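Local coordinates for protein Pyrsv_gp04 (Pyrobaculum spherical virus, PDB 2VXZ) that is of unproven function but probably binds DNA as a viral transcriptional regulator built on a winged helix-turn-helix fold, at residues L10-D15 with K42-V47; L103-P108 with A121-I126; S115-I120 with L128-H133. All coordinates share one frame; numbering follows the deposited sequence.

Interaction 1 of 3, residues L10-D15 with K42-V47; sequences LVRLRD and KALIYV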
ATOM      1  N   LEU A  10      22.991 -10.591   6.446  1.00 25.81           N
ATOM      2  CA  LEU A  10      22.582 -10.370   7.839  1.00 25.71           C
ATOM      3  C   LEU A  10      22.127  -8.930   8.083  1.00 25.17           C
ATOM      4  O   LEU A  10      21.071  -8.697   8.681  1.00 25.19           O
ATOM      5  CB  LEU A  10      23.721 -10.737   8.793  1.00 26.46           C
ATOM      6  CG  LEU A  10      23.450 -10.540  10.284  1.00 27.56           C
ATOM      7  CD1 LEU A  10      24.147 -11.600  11.114  1.00 29.77           C
ATOM      8  CD2 LEU A  10      23.877  -9.133  10.738  1.00 31.81           C
ATOM      9  N   VAL A  11      22.923  -7.973   7.617  1.00 24.68           N
ATOM     10  CA  VAL A  11      22.610  -6.551   7.797  1.00 24.51           C
ATOM     11  C   VAL A  11      21.326  -6.188   7.054  1.00 23.65           C
ATOM     12  O   VAL A  11      20.455  -5.521   7.590  1.00 23.62           O
ATOM     13  CB  VAL A  11      23.781  -5.657   7.305  1.00 24.66           C
ATOM     14  CG1 VAL A  11      23.310  -4.222   7.077  1.00 25.77           C
ATOM     15  CG2 VAL A  11      24.913  -5.695   8.304  1.00 26.17           C
ATOM     16  N   ARG A  12      21.189  -6.663   5.822  1.00 23.10           N
ATOM     17  CA  ARG A  12      20.001  -6.355   5.041  1.00 23.60           C
ATOM     18  C   ARG A  12      18.726  -6.973   5.605  1.00 22.67           C
ATOM     19  O   ARG A  12      17.696  -6.341   5.596  1.00 22.18           O
ATOM     20  CB  ARG A  12      20.188  -6.788   3.580  1.00 23.72           C
ATOM     21  CG  ARG A  12      21.386  -6.138   2.882  1.00 26.97           C
ATOM     22  CD  ARG A  12      21.452  -4.648   3.063  1.00 29.50           C
ATOM     23  NE  ARG A  12      21.919  -3.972   1.847  1.00 30.64           N
ATOM     24  CZ  ARG A  12      21.557  -2.742   1.488  1.00 32.01           C
ATOM     25  NH1 ARG A  12      20.756  -2.034   2.258  1.00 31.59           N
ATOM     26  NH2 ARG A  12      22.012  -2.209   0.366  1.00 32.85           N
ATOM     27  N   LEU A  13      18.797  -8.205   6.099  1.00 22.92           N
ATOM     28  CA  LEU A  13      17.623  -8.835   6.712  1.00 23.44           C
ATOM     29  C   LEU A  13      17.174  -8.032   7.921  1.00 23.68           C
ATOM     30  O   LEU A  13      15.984  -7.778   8.102  1.00 22.48           O
ATOM     31  CB  LEU A  13      17.935 -10.265   7.142  1.00 22.90           C
ATOM     32  CG  LEU A  13      18.151 -11.258   6.002  1.00 23.12           C
ATOM     33  CD1 LEU A  13      18.623 -12.593   6.554  1.00 23.91           C
ATOM     34  CD2 LEU A  13      16.900 -11.439   5.156  1.00 21.95           C
ATOM     35  N   ARG A  14      18.149  -7.642   8.741  1.00 24.49           N
ATOM     36  CA  ARG A  14      17.934  -6.837   9.949  1.00 25.32           C
ATOM     37  C   ARG A  14      17.278  -5.495   9.590  1.00 24.75           C
ATOM     38  O   ARG A  14      16.305  -5.062  10.222  1.00 24.58           O
ATOM     39  CB  ARG A  14      19.317  -6.629  10.595  1.00 25.37           C
ATOM     40  CG  ARG A  14      19.392  -6.005  11.944  1.00 27.77           C
ATOM     41  CD  ARG A  14      20.848  -6.087  12.450  1.00 30.09           C
ATOM     42  NE  ARG A  14      21.154  -7.342  13.151  1.00 34.32           N
ATOM     43  CZ  ARG A  14      22.384  -7.795  13.403  0.70 35.13           C
ATOM     44  NH1 ARG A  14      23.460  -7.134  12.981  1.00 36.83           N
ATOM     45  NH2 ARG A  14      22.544  -8.932  14.073  1.00 35.84           N
ATOM     46  N   ASP A  15      17.804  -4.858   8.556  1.00 24.40           N
ATOM     47  CA  ASP A  15      17.278  -3.587   8.087  1.00 24.08           C
ATOM     48  C   ASP A  15      15.847  -3.670   7.566  1.00 23.54           C
ATOM     49  O   ASP A  15      15.053  -2.779   7.841  1.00 22.87           O
ATOM     50  CB  ASP A  15      18.182  -2.982   7.017  1.00 24.97           C
ATOM     51  CG  ASP A  15      19.536  -2.531   7.574  1.00 26.20           C
ATOM     52  OD1 ASP A  15      19.745  -2.511   8.805  1.00 31.28           O
ATOM     53  OD2 ASP A  15      20.398  -2.216   6.754  1.00 29.19           O
ATOM     54  N   LYS A  42      13.729  -8.859  -3.350  1.00 21.20           N
ATOM     55  CA  LYS A  42      12.854 -10.015  -3.436  1.00 21.47           C
ATOM     56  C   LYS A  42      13.486 -11.259  -2.808  1.00 20.37           C
ATOM     57  O   LYS A  42      12.799 -12.036  -2.160  1.00 20.34           O
ATOM     58  CB  LYS A  42      12.447 -10.269  -4.890  1.00 21.30           C
ATOM     59  CG  LYS A  42      11.450  -9.223  -5.399  1.00 22.95           C
ATOM     60  CD  LYS A  42      10.681  -9.705  -6.598  1.00 25.15           C
ATOM     61  CE  LYS A  42       9.718 -10.838  -6.232  1.00 28.23           C
ATOM     62  NZ  LYS A  42       8.568 -10.341  -5.424  1.00 32.04           N
ATOM     63  N   ALA A  43      14.791 -11.460  -2.997  1.00 20.09           N
ATOM     64  CA  ALA A  43      15.468 -12.648  -2.462  1.00 19.66           C
ATOM     65  C   ALA A  43      15.483 -12.586  -0.940  1.00 19.68           C
ATOM     66  O   ALA A  43      15.253 -13.588  -0.268  1.00 19.50           O
ATOM     67  CB  ALA A  43      16.907 -12.775  -3.019  1.00 19.03           C
ATOM     68  N   LEU A  44      15.725 -11.396  -0.399  1.00 18.89           N
ATOM     69  CA  LEU A  44      15.772 -11.203   1.053  1.00 19.44           C
ATOM     70  C   LEU A  44      14.400 -11.387   1.688  1.00 19.45           C
ATOM     71  O   LEU A  44      14.283 -11.958   2.775  1.00 20.31           O
ATOM     72  CB  LEU A  44      16.300  -9.823   1.382  1.00 18.57           C
ATOM     73  CG  LEU A  44      17.787  -9.630   1.108  1.00 20.03           C
ATOM     74  CD1 LEU A  44      18.131  -8.147   0.977  1.00 21.46           C
ATOM     75  CD2 LEU A  44      18.636 -10.304   2.176  1.00 20.11           C
ATOM     76  N   ILE A  45      13.364 -10.889   1.019  1.00 20.25           N
ATOM     77  CA  ILE A  45      12.005 -11.033   1.524  1.00 20.20           C
ATOM     78  C   ILE A  45      11.608 -12.501   1.523  1.00 20.17           C
ATOM     79  O   ILE A  45      10.981 -12.990   2.463  1.00 20.55           O
ATOM     80  CB  ILE A  45      11.006 -10.177   0.732  1.00 19.95           C
ATOM     81  CG1 ILE A  45      11.242  -8.695   1.063  1.00 20.55           C
ATOM     82  CG2 ILE A  45       9.568 -10.576   1.091  1.00 20.60           C
ATOM     83  CD1 ILE A  45      10.799  -7.718   0.004  1.00 22.11           C
ATOM     84  N   TYR A  46      12.012 -13.220   0.481  1.00 19.53           N
ATOM     85  CA  TYR A  46      11.826 -14.659   0.429  1.00 19.39           C
ATOM     86  C   TYR A  46      12.471 -15.390   1.620  1.00 19.28           C
ATOM     87  O   TYR A  46      11.856 -16.279   2.236  1.00 18.56           O
ATOM     88  CB  TYR A  46      12.393 -15.191  -0.887  1.00 19.86           C
ATOM     89  CG  TYR A  46      12.362 -16.693  -1.006  1.00 19.36           C
ATOM     90  CD1 TYR A  46      11.167 -17.368  -1.215  1.00 20.63           C
ATOM     91  CD2 TYR A  46      13.524 -17.440  -0.915  1.00 18.98           C
ATOM     92  CE1 TYR A  46      11.138 -18.753  -1.324  1.00 20.74           C
ATOM     93  CE2 TYR A  46      13.502 -18.822  -1.026  1.00 19.26           C
ATOM     94  CZ  TYR A  46      12.305 -19.467  -1.227  1.00 19.84           C
ATOM     95  OH  TYR A  46      12.297 -20.842  -1.343  0.70 19.05           O
ATOM     96  N   VAL A  47      13.710 -15.034   1.932  1.00 18.90           N
ATOM     97  CA  VAL A  47      14.398 -15.635   3.060  1.00 19.38           C
ATOM     98  C   VAL A  47      13.626 -15.383   4.366  1.00 19.42           C
ATOM     99  O   VAL A  47      13.463 -16.299   5.172  1.00 20.21           O
ATOM    100  CB  VAL A  47      15.847 -15.123   3.168  1.00 18.87           C
ATOM    101  CG1 VAL A  47      16.472 -15.525   4.497  1.00 20.20           C
ATOM    102  CG2 VAL A  47      16.680 -15.662   1.999  1.00 18.39           C
TER
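Leu13 and Leu44 join the first and third helices of a winged-helix domain, whose order of helix 7-20, strand 25-26, helices 27-34 and 38-50 and strands 55-59 and 62-66 is that of the classical motif. The two short axes pass 10.1 Å apart and cross at -75°, with Leu13 and Leu44 as the residues of closest backbone approach. Aliphatic carbons make most of the contact: the methyl ends of Leu13, Leu44 and Val47 and the CB of Arg12. Leu13 CD2 touches Leu44 CD2 at 3.6 Å as the two leucines cross obliquely, and the same Leu13 CD2 also comes within 3.6 Å of the carbonyl oxygen Leu44 O. Although the CB of Leu13 does not point straight at the other helix, its CG lies anti to the carbonyl carbon (chi1 -69°), and the branched end reaches over to it. The other Leu44 methyl, CD1, lies 3.6 Å from CB of Arg12, so this leucine spans consecutive residues. One turn further along helix 38-50, Val47 meets Leu13 nearly at a right angle, with Val47 CG1 4.2 Å from Leu13 CD2. The Arg12 chain bends away, and NH1 donates to the carbonyl oxygen of Leu34 at the end of helix 27-34. By topology, helix 38-50 is probably the recognition helix. Leu44 also packs on Val9 and Ile16 of helix 7-20 and on Leu36 in the turn between helices 27-34 and 38-50, while the disulfide Cys24-Cys66 ties strand 62-66 to the residue just before strand 25-26.

Interaction 2 of 3, residues L103-P108 with A121-I126; sequences LIIKDP and AHRTAI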
ATOM      1  N   LEU A 103      -6.553  13.513  -4.030  1.00 22.38           N
ATOM      2  CA  LEU A 103      -6.873  13.920  -2.650  1.00 22.38           C
ATOM      3  C   LEU A 103      -5.754  13.528  -1.679  1.00 22.46           C
ATOM      4  O   LEU A 103      -5.447  14.272  -0.735  1.00 23.12           O
ATOM      5  CB  LEU A 103      -8.205  13.341  -2.170  1.00 23.06           C
ATOM      6  CG  LEU A 103      -9.455  13.899  -2.848  1.00 24.16           C
ATOM      7  CD1 LEU A 103     -10.645  13.063  -2.468  1.00 27.18           C
ATOM      8  CD2 LEU A 103      -9.667  15.380  -2.463  1.00 26.39           C
ATOM      9  N   ILE A 104      -5.150  12.370  -1.902  1.00 21.64           N
ATOM     10  CA  ILE A 104      -4.060  11.905  -1.044  1.00 21.54           C
ATOM     11  C   ILE A 104      -2.846  12.814  -1.148  1.00 21.94           C
ATOM     12  O   ILE A 104      -2.359  13.281  -0.144  1.00 22.13           O
ATOM     13  CB  ILE A 104      -3.667  10.465  -1.361  1.00 20.89           C
ATOM     14  CG1 ILE A 104      -4.759   9.506  -0.910  1.00 20.23           C
ATOM     15  CG2 ILE A 104      -2.353  10.090  -0.707  1.00 20.89           C
ATOM     16  CD1 ILE A 104      -4.583   8.081  -1.497  1.00 21.50           C
ATOM     17  N   ILE A 105      -2.376  13.100  -2.354  1.00 22.48           N
ATOM     18  CA  ILE A 105      -1.121  13.860  -2.478  1.00 22.81           C
ATOM     19  C   ILE A 105      -1.262  15.323  -2.056  1.00 23.18           C
ATOM     20  O   ILE A 105      -0.261  15.952  -1.681  1.00 24.30           O
ATOM     21  CB  ILE A 105      -0.466  13.752  -3.888  1.00 22.92           C
ATOM     22  CG1 ILE A 105      -1.376  14.332  -4.969  1.00 24.11           C
ATOM     23  CG2 ILE A 105      -0.033  12.311  -4.166  1.00 23.01           C
ATOM     24  CD1 ILE A 105      -0.787  14.275  -6.365  1.00 24.38           C
ATOM     25  N   LYS A 106      -2.489  15.847  -2.092  1.00 23.47           N
ATOM     26  CA  LYS A 106      -2.795  17.217  -1.646  1.00 24.01           C
ATOM     27  C   LYS A 106      -3.041  17.360  -0.135  1.00 23.72           C
ATOM     28  O   LYS A 106      -3.085  18.484   0.378  1.00 24.53           O
ATOM     29  CB  LYS A 106      -4.018  17.762  -2.395  1.00 24.04           C
ATOM     30  CG  LYS A 106      -3.736  18.208  -3.819  1.00 25.16           C
ATOM     31  CD  LYS A 106      -4.460  19.525  -4.172  1.00 27.69           C
ATOM     32  CE  LYS A 106      -3.832  20.788  -3.507  0.70 29.83           C
ATOM     33  NZ  LYS A 106      -2.533  21.317  -4.088  1.00 32.53           N
ATOM     34  N   ASP A 107      -3.236  16.252   0.568  1.00 22.69           N
ATOM     35  CA  ASP A 107      -3.469  16.287   2.004  1.00 22.76           C
ATOM     36  C   ASP A 107      -2.225  15.802   2.741  1.00 22.27           C
ATOM     37  O   ASP A 107      -1.828  14.647   2.592  1.00 22.15           O
ATOM     38  CB  ASP A 107      -4.665  15.417   2.373  1.00 22.91           C
ATOM     39  CG  ASP A 107      -4.927  15.402   3.863  1.00 24.35           C
ATOM     40  OD1 ASP A 107      -5.535  16.356   4.369  1.00 28.55           O
ATOM     41  OD2 ASP A 107      -4.514  14.452   4.543  1.00 23.85           O
ATOM     42  N   PRO A 108      -1.566  16.693   3.505  1.00 21.83           N
ATOM     43  CA  PRO A 108      -0.315  16.297   4.148  1.00 22.18           C
ATOM     44  C   PRO A 108      -0.367  15.010   4.972  1.00 22.11           C
ATOM     45  O   PRO A 108       0.556  14.208   4.884  1.00 22.54           O
ATOM     46  CB  PRO A 108      -0.001  17.494   5.032  1.00 21.86           C
ATOM     47  CG  PRO A 108      -0.600  18.652   4.287  1.00 21.88           C
ATOM     48  CD  PRO A 108      -1.872  18.114   3.767  1.00 21.98           C
ATOM     49  N   ALA A 121       4.094   9.513  -4.990  1.00 25.94           N
ATOM     50  CA  ALA A 121       4.257  10.899  -5.457  1.00 25.50           C
ATOM     51  C   ALA A 121       3.664  11.135  -6.842  1.00 25.75           C
ATOM     52  O   ALA A 121       3.058  12.176  -7.090  1.00 25.41           O
ATOM     53  CB  ALA A 121       5.735  11.300  -5.456  1.00 25.35           C
ATOM     54  N   HIS A 122       3.854  10.157  -7.726  1.00 25.17           N
ATOM     55  CA  HIS A 122       3.492  10.288  -9.133  1.00 24.99           C
ATOM     56  C   HIS A 122       2.311   9.386  -9.466  1.00 24.39           C
ATOM     57  O   HIS A 122       2.178   8.293  -8.916  1.00 23.23           O
ATOM     58  CB  HIS A 122       4.707   9.949 -10.003  1.00 25.48           C
ATOM     59  CG  HIS A 122       5.876  10.853  -9.768  1.00 26.86           C
ATOM     60  ND1 HIS A 122       5.838  12.196 -10.059  1.00 26.97           N
ATOM     61  CD2 HIS A 122       7.100  10.617  -9.243  1.00 28.90           C
ATOM     62  CE1 HIS A 122       6.993  12.747  -9.737  1.00 27.80           C
ATOM     63  NE2 HIS A 122       7.776  11.812  -9.237  1.00 28.10           N
ATOM     64  N   ARG A 123       1.435   9.870 -10.344  1.00 23.77           N
ATOM     65  CA  ARG A 123       0.252   9.106 -10.743  1.00 23.85           C
ATOM     66  C   ARG A 123       0.641   8.101 -11.818  1.00 23.02           C
ATOM     67  O   ARG A 123       0.629   8.385 -13.017  1.00 24.02           O
ATOM     68  CB  ARG A 123      -0.852  10.033 -11.242  1.00 24.03           C
ATOM     69  CG  ARG A 123      -2.174   9.326 -11.502  1.00 24.33           C
ATOM     70  CD  ARG A 123      -3.298  10.341 -11.618  1.00 25.28           C
ATOM     71  NE  ARG A 123      -3.277  11.177 -10.432  1.00 26.48           N
ATOM     72  CZ  ARG A 123      -3.816  12.381 -10.325  1.00 27.82           C
ATOM     73  NH1 ARG A 123      -4.498  12.903 -11.326  1.00 28.73           N
ATOM     74  NH2 ARG A 123      -3.678  13.057  -9.201  1.00 27.91           N
ATOM     75  N   THR A 124       1.028   6.921 -11.363  1.00 22.51           N
ATOM     76  CA  THR A 124       1.447   5.861 -12.248  1.00 21.31           C
ATOM     77  C   THR A 124       0.350   4.822 -12.374  1.00 21.30           C
ATOM     78  O   THR A 124      -0.588   4.771 -11.562  1.00 20.95           O
ATOM     79  CB  THR A 124       2.702   5.179 -11.716  1.00 21.30           C
ATOM     80  OG1 THR A 124       2.391   4.565 -10.460  1.00 21.34           O
ATOM     81  CG2 THR A 124       3.849   6.188 -11.555  1.00 20.80           C
ATOM     82  N   ALA A 125       0.480   3.971 -13.382  1.00 21.06           N
ATOM     83  CA  ALA A 125      -0.435   2.837 -13.551  1.00 21.20           C
ATOM     84  C   ALA A 125      -0.453   1.982 -12.287  1.00 21.62           C
ATOM     85  O   ALA A 125      -1.505   1.527 -11.851  1.00 21.69           O
ATOM     86  CB  ALA A 125      -0.015   1.986 -14.742  1.00 21.60           C
ATOM     87  N   ILE A 126       0.728   1.768 -11.712  1.00 21.87           N
ATOM     88  CA  ILE A 126       0.870   0.958 -10.509  1.00 22.55           C
ATOM     89  C   ILE A 126       0.096   1.523  -9.337  1.00 22.83           C
ATOM     90  O   ILE A 126      -0.660   0.791  -8.696  1.00 23.53           O
ATOM     91  CB  ILE A 126       2.350   0.792 -10.112  1.00 22.72           C
ATOM     92  CG1 ILE A 126       3.053  -0.103 -11.132  1.00 23.81           C
ATOM     93  CG2 ILE A 126       2.475   0.198  -8.691  1.00 22.65           C
ATOM     94  CD1 ILE A 126       4.567  -0.125 -10.980  1.00 24.71           C
TER
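Ile105 and Ala121, with CA atoms 6.8 Å apart, mark where the last turn of helix 97-106 runs beside the irregular chain leading into helix 125-139. The contact is small and lies at the surface. Ile105 carries one whole side of it, pointing its two branches at different partners. Its CG2 lies 4.3 Å from the carbonyl oxygen Ala121 O, and it is thus the backbone of Ala121 that comes close, since the methyl of that alanine is directed away and lies over one face of the neighbouring His122 ring, toward its rim. The longer branch serves Arg123. Ile105 CG1 is placed between the backbone N and the carbonyl carbon (chi1 62°), and the extended second torsion then sends CD1 outward, to 4.2 Å from Arg123 NH2. The methyl approaches the guanidinium obliquely, in a loose van der Waals contact. Both segments belong to the region assigned to a viral transcriptional-regulator family of the helix-turn-helix clan, and the contact joins helix 97-106 to the connection between helices 108-115 and 125-139. Arg123 is the centre of an inverse gamma turn; from there its side chain starts out extended and bends at chi3 (-54°), which turns the guanidinium back toward helix 97-106. There it is held by two partners on that helix, with NE donating to His101 ND1 and NH2 forming a salt bridge with Asp102. Both segments also contain a helix start. Asp107 is the N-cap of helix 108-115, its OD2 accepting from Ala110 N and pairing with Arg85, and Thr124 is the N-cap of helix 125-139, its OG1 bonded to Ile127 N. Arg111 of helix 108-115 packs on both Ile105 and Ala121.

Interaction 3 of 3, residues S115-I120 with L128-H133; sequences SSIIPI and LSFLNH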
ATOM      1  N   SER A 115       2.712   7.430   1.709  1.00 22.37           N
ATOM      2  CA  SER A 115       4.093   7.361   1.190  1.00 22.79           C
ATOM      3  C   SER A 115       4.991   6.488   2.072  1.00 23.18           C
ATOM      4  O   SER A 115       6.053   6.041   1.629  1.00 23.89           O
ATOM      5  CB  SER A 115       4.699   8.748   1.037  1.00 23.36           C
ATOM      6  OG  SER A 115       4.888   9.332   2.290  1.00 23.92           O
ATOM      7  N   SER A 116       4.551   6.215   3.300  1.00 22.31           N
ATOM      8  CA  SER A 116       5.258   5.270   4.172  1.00 23.44           C
ATOM      9  C   SER A 116       4.901   3.802   3.878  1.00 22.98           C
ATOM     10  O   SER A 116       5.459   2.890   4.507  1.00 23.43           O
ATOM     11  CB  SER A 116       5.020   5.607   5.649  1.00 24.03           C
ATOM     12  OG  SER A 116       3.680   5.360   6.048  1.00 27.95           O
ATOM     13  N   ILE A 117       3.982   3.572   2.937  1.00 22.74           N
ATOM     14  CA  ILE A 117       3.560   2.227   2.520  1.00 23.29           C
ATOM     15  C   ILE A 117       4.051   1.883   1.102  1.00 23.05           C
ATOM     16  O   ILE A 117       4.472   0.761   0.830  1.00 23.11           O
ATOM     17  CB  ILE A 117       2.003   2.110   2.502  1.00 22.97           C
ATOM     18  CG1 ILE A 117       1.396   2.468   3.863  1.00 23.22           C
ATOM     19  CG2 ILE A 117       1.554   0.688   2.066  1.00 23.19           C
ATOM     20  CD1 ILE A 117      -0.137   2.646   3.850  1.00 24.78           C
ATOM     21  N   ILE A 118       3.944   2.853   0.201  1.00 23.40           N
ATOM     22  CA  ILE A 118       4.145   2.629  -1.222  1.00 24.07           C
ATOM     23  C   ILE A 118       4.565   3.952  -1.844  1.00 24.08           C
ATOM     24  O   ILE A 118       4.164   5.008  -1.358  1.00 24.11           O
ATOM     25  CB  ILE A 118       2.841   2.117  -1.884  1.00 24.66           C
ATOM     26  CG1 ILE A 118       3.079   1.720  -3.346  1.00 24.82           C
ATOM     27  CG2 ILE A 118       1.732   3.174  -1.773  1.00 25.43           C
ATOM     28  CD1 ILE A 118       1.980   0.828  -3.911  1.00 24.83           C
ATOM     29  N   PRO A 119       5.436   3.918  -2.864  1.00 24.62           N
ATOM     30  CA  PRO A 119       5.676   5.155  -3.610  1.00 25.55           C
ATOM     31  C   PRO A 119       4.375   5.722  -4.188  1.00 25.92           C
ATOM     32  O   PRO A 119       3.637   4.999  -4.868  1.00 27.27           O
ATOM     33  CB  PRO A 119       6.632   4.704  -4.715  1.00 25.36           C
ATOM     34  CG  PRO A 119       7.380   3.560  -4.085  1.00 25.73           C
ATOM     35  CD  PRO A 119       6.292   2.823  -3.357  1.00 25.12           C
ATOM     36  N   ILE A 120       4.070   6.975  -3.847  1.00 25.97           N
ATOM     37  CA  ILE A 120       2.777   7.582  -4.181  1.00 26.20           C
ATOM     38  C   ILE A 120       2.891   8.939  -4.908  1.00 25.90           C
ATOM     39  O   ILE A 120       1.888   9.446  -5.414  1.00 26.15           O
ATOM     40  CB  ILE A 120       1.925   7.745  -2.871  1.00 26.84           C
ATOM     41  CG1 ILE A 120       0.418   7.840  -3.146  1.00 29.54           C
ATOM     42  CG2 ILE A 120       2.406   8.935  -2.063  1.00 28.08           C
ATOM     43  CD1 ILE A 120      -0.340   6.566  -2.922  1.00 30.66           C
ATOM     44  N   LEU A 128      -2.348   3.697  -9.404  1.00 23.65           N
ATOM     45  CA  LEU A 128      -3.780   3.689  -9.704  1.00 23.82           C
ATOM     46  C   LEU A 128      -4.416   2.310  -9.461  1.00 23.01           C
ATOM     47  O   LEU A 128      -5.518   2.208  -8.928  1.00 23.04           O
ATOM     48  CB  LEU A 128      -4.039   4.164 -11.130  1.00 23.77           C
ATOM     49  CG  LEU A 128      -3.765   5.656 -11.358  1.00 24.25           C
ATOM     50  CD1 LEU A 128      -3.890   6.022 -12.814  1.00 25.23           C
ATOM     51  CD2 LEU A 128      -4.725   6.499 -10.502  1.00 25.19           C
ATOM     52  N   SER A 129      -3.707   1.252  -9.842  1.00 23.68           N
ATOM     53  CA  SER A 129      -4.176  -0.111  -9.613  1.00 23.79           C
ATOM     54  C   SER A 129      -4.268  -0.414  -8.111  1.00 23.99           C
ATOM     55  O   SER A 129      -5.217  -1.055  -7.649  1.00 23.45           O
ATOM     56  CB  SER A 129      -3.231  -1.095 -10.315  1.00 24.63           C
ATOM     57  OG  SER A 129      -3.680  -2.432 -10.197  1.00 27.97           O
ATOM     58  N   PHE A 130      -3.278   0.057  -7.354  1.00 23.20           N
ATOM     59  CA  PHE A 130      -3.251  -0.108  -5.902  1.00 22.65           C
ATOM     60  C   PHE A 130      -4.457   0.598  -5.272  1.00 21.87           C
ATOM     61  O   PHE A 130      -5.182   0.021  -4.468  1.00 21.37           O
ATOM     62  CB  PHE A 130      -1.946   0.468  -5.341  1.00 23.45           C
ATOM     63  CG  PHE A 130      -1.849   0.446  -3.841  1.00 23.14           C
ATOM     64  CD1 PHE A 130      -1.339  -0.667  -3.185  1.00 24.53           C
ATOM     65  CD2 PHE A 130      -2.238   1.538  -3.084  1.00 24.31           C
ATOM     66  CE1 PHE A 130      -1.227  -0.689  -1.800  1.00 23.96           C
ATOM     67  CE2 PHE A 130      -2.123   1.526  -1.716  1.00 24.12           C
ATOM     68  CZ  PHE A 130      -1.620   0.409  -1.064  1.00 24.00           C
ATOM     69  N   LEU A 131      -4.652   1.862  -5.620  1.00 21.46           N
ATOM     70  CA  LEU A 131      -5.777   2.640  -5.071  1.00 21.78           C
ATOM     71  C   LEU A 131      -7.151   2.102  -5.543  1.00 21.76           C
ATOM     72  O   LEU A 131      -8.146   2.167  -4.805  1.00 21.20           O
ATOM     73  CB  LEU A 131      -5.617   4.112  -5.442  1.00 21.66           C
ATOM     74  CG  LEU A 131      -4.440   4.823  -4.761  1.00 21.69           C
ATOM     75  CD1 LEU A 131      -4.306   6.220  -5.308  1.00 23.21           C
ATOM     76  CD2 LEU A 131      -4.594   4.858  -3.251  1.00 21.66           C
ATOM     77  N   ASN A 132      -7.200   1.570  -6.764  1.00 21.84           N
ATOM     78  CA  ASN A 132      -8.408   0.918  -7.266  1.00 21.88           C
ATOM     79  C   ASN A 132      -8.758  -0.288  -6.401  1.00 21.78           C
ATOM     80  O   ASN A 132      -9.910  -0.503  -6.059  1.00 21.95           O
ATOM     81  CB  ASN A 132      -8.219   0.455  -8.709  1.00 22.04           C
ATOM     82  CG  ASN A 132      -9.493  -0.061  -9.323  1.00 22.56           C
ATOM     83  OD1 ASN A 132     -10.479   0.659  -9.394  1.00 21.97           O
ATOM     84  ND2 ASN A 132      -9.479  -1.325  -9.790  1.00 25.31           N
ATOM     85  N   HIS A 133      -7.743  -1.075  -6.047  1.00 21.78           N
ATOM     86  CA  HIS A 133      -7.959  -2.245  -5.208  1.00 21.86           C
ATOM     87  C   HIS A 133      -8.516  -1.840  -3.840  1.00 21.64           C
ATOM     88  O   HIS A 133      -9.439  -2.476  -3.316  1.00 22.51           O
ATOM     89  CB  HIS A 133      -6.656  -3.023  -5.049  1.00 22.18           C
ATOM     90  CG  HIS A 133      -6.835  -4.326  -4.346  1.00 22.91           C
ATOM     91  ND1 HIS A 133      -7.316  -5.453  -4.979  1.00 26.05           N
ATOM     92  CD2 HIS A 133      -6.628  -4.673  -3.058  1.00 23.93           C
ATOM     93  CE1 HIS A 133      -7.377  -6.441  -4.109  1.00 25.25           C
ATOM     94  NE2 HIS A 133      -6.975  -5.994  -2.933  1.00 24.45           N
TER
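A CH-pi contact between Ile118 and Phe130 lies in the buried interior of the protein, where the loop after helix 108-115 folds against helix 125-139. Ile118 CD1 stands 4.0 Å from the centroid of the Phe130 ring and 23° off its normal, hence over the face but displaced toward the rim. The shift is toward the CD1 side of the ring, Ile118 CD1 being 3.7 Å from Phe130 CD1 and 3.8 Å from Phe130 CG. The second branch of the isoleucine comes to the same side of the ring plane: Ile118 CG2 is 4.2 Å from Phe130 CE2, on the far flank of the ring. Two methyls are thereby spread across one aromatic surface. Phe130 reaches the loop because its CG is anti to the backbone N (chi1 176°), extending the ring from the helix toward Ile118, whose own CG1 is likewise anti to its N; the two side chains slide past each other in opposite directions. Ile117 adds an oblique touch near the end of the ring, with Ile117 CG2 4.5 Å from Phe130 CZ. This packing links the C-terminal helices to the wing sheet of the winged-helix domain: Phe130 and Ile118 both rest on Val62 of strand 62-66, Ile117 touches Leu64 of that strand, and the ring of Phe59 meets that of Phe130 with the planes about 35° apart. Met79 of helix 69-89 packs on both Ile117 and Phe130. The backbone of Ile117 is hydrogen-bonded to that of Thr26, in the short strand 25-26 that pairs with strand 62-66.

Interactions 2 and 3 are neighbours, their centres 8 Å apart, and their segments alternate along the chain and share helix 125-139. They touch directly: Ile105 CG2 lies 3.7 Å from Ile120 O, Ile104 CD1 is 3.7 Å from Leu131 CD2, and Arg123 CG is 3.9 Å from Leu128 CD2. Surface contact and buried core are therefore continuous. Interaction 1 is separate, its centre 28 Å from that of interaction 2, on the opposite side of the chain's centre, and 23 Å from that of interaction 3. It belongs to the N-terminal winged-helix part, which by its topology probably binds DNA; interactions 2 and 3 lie in the transcriptional-regulator family region, interaction 3 against the wing strands.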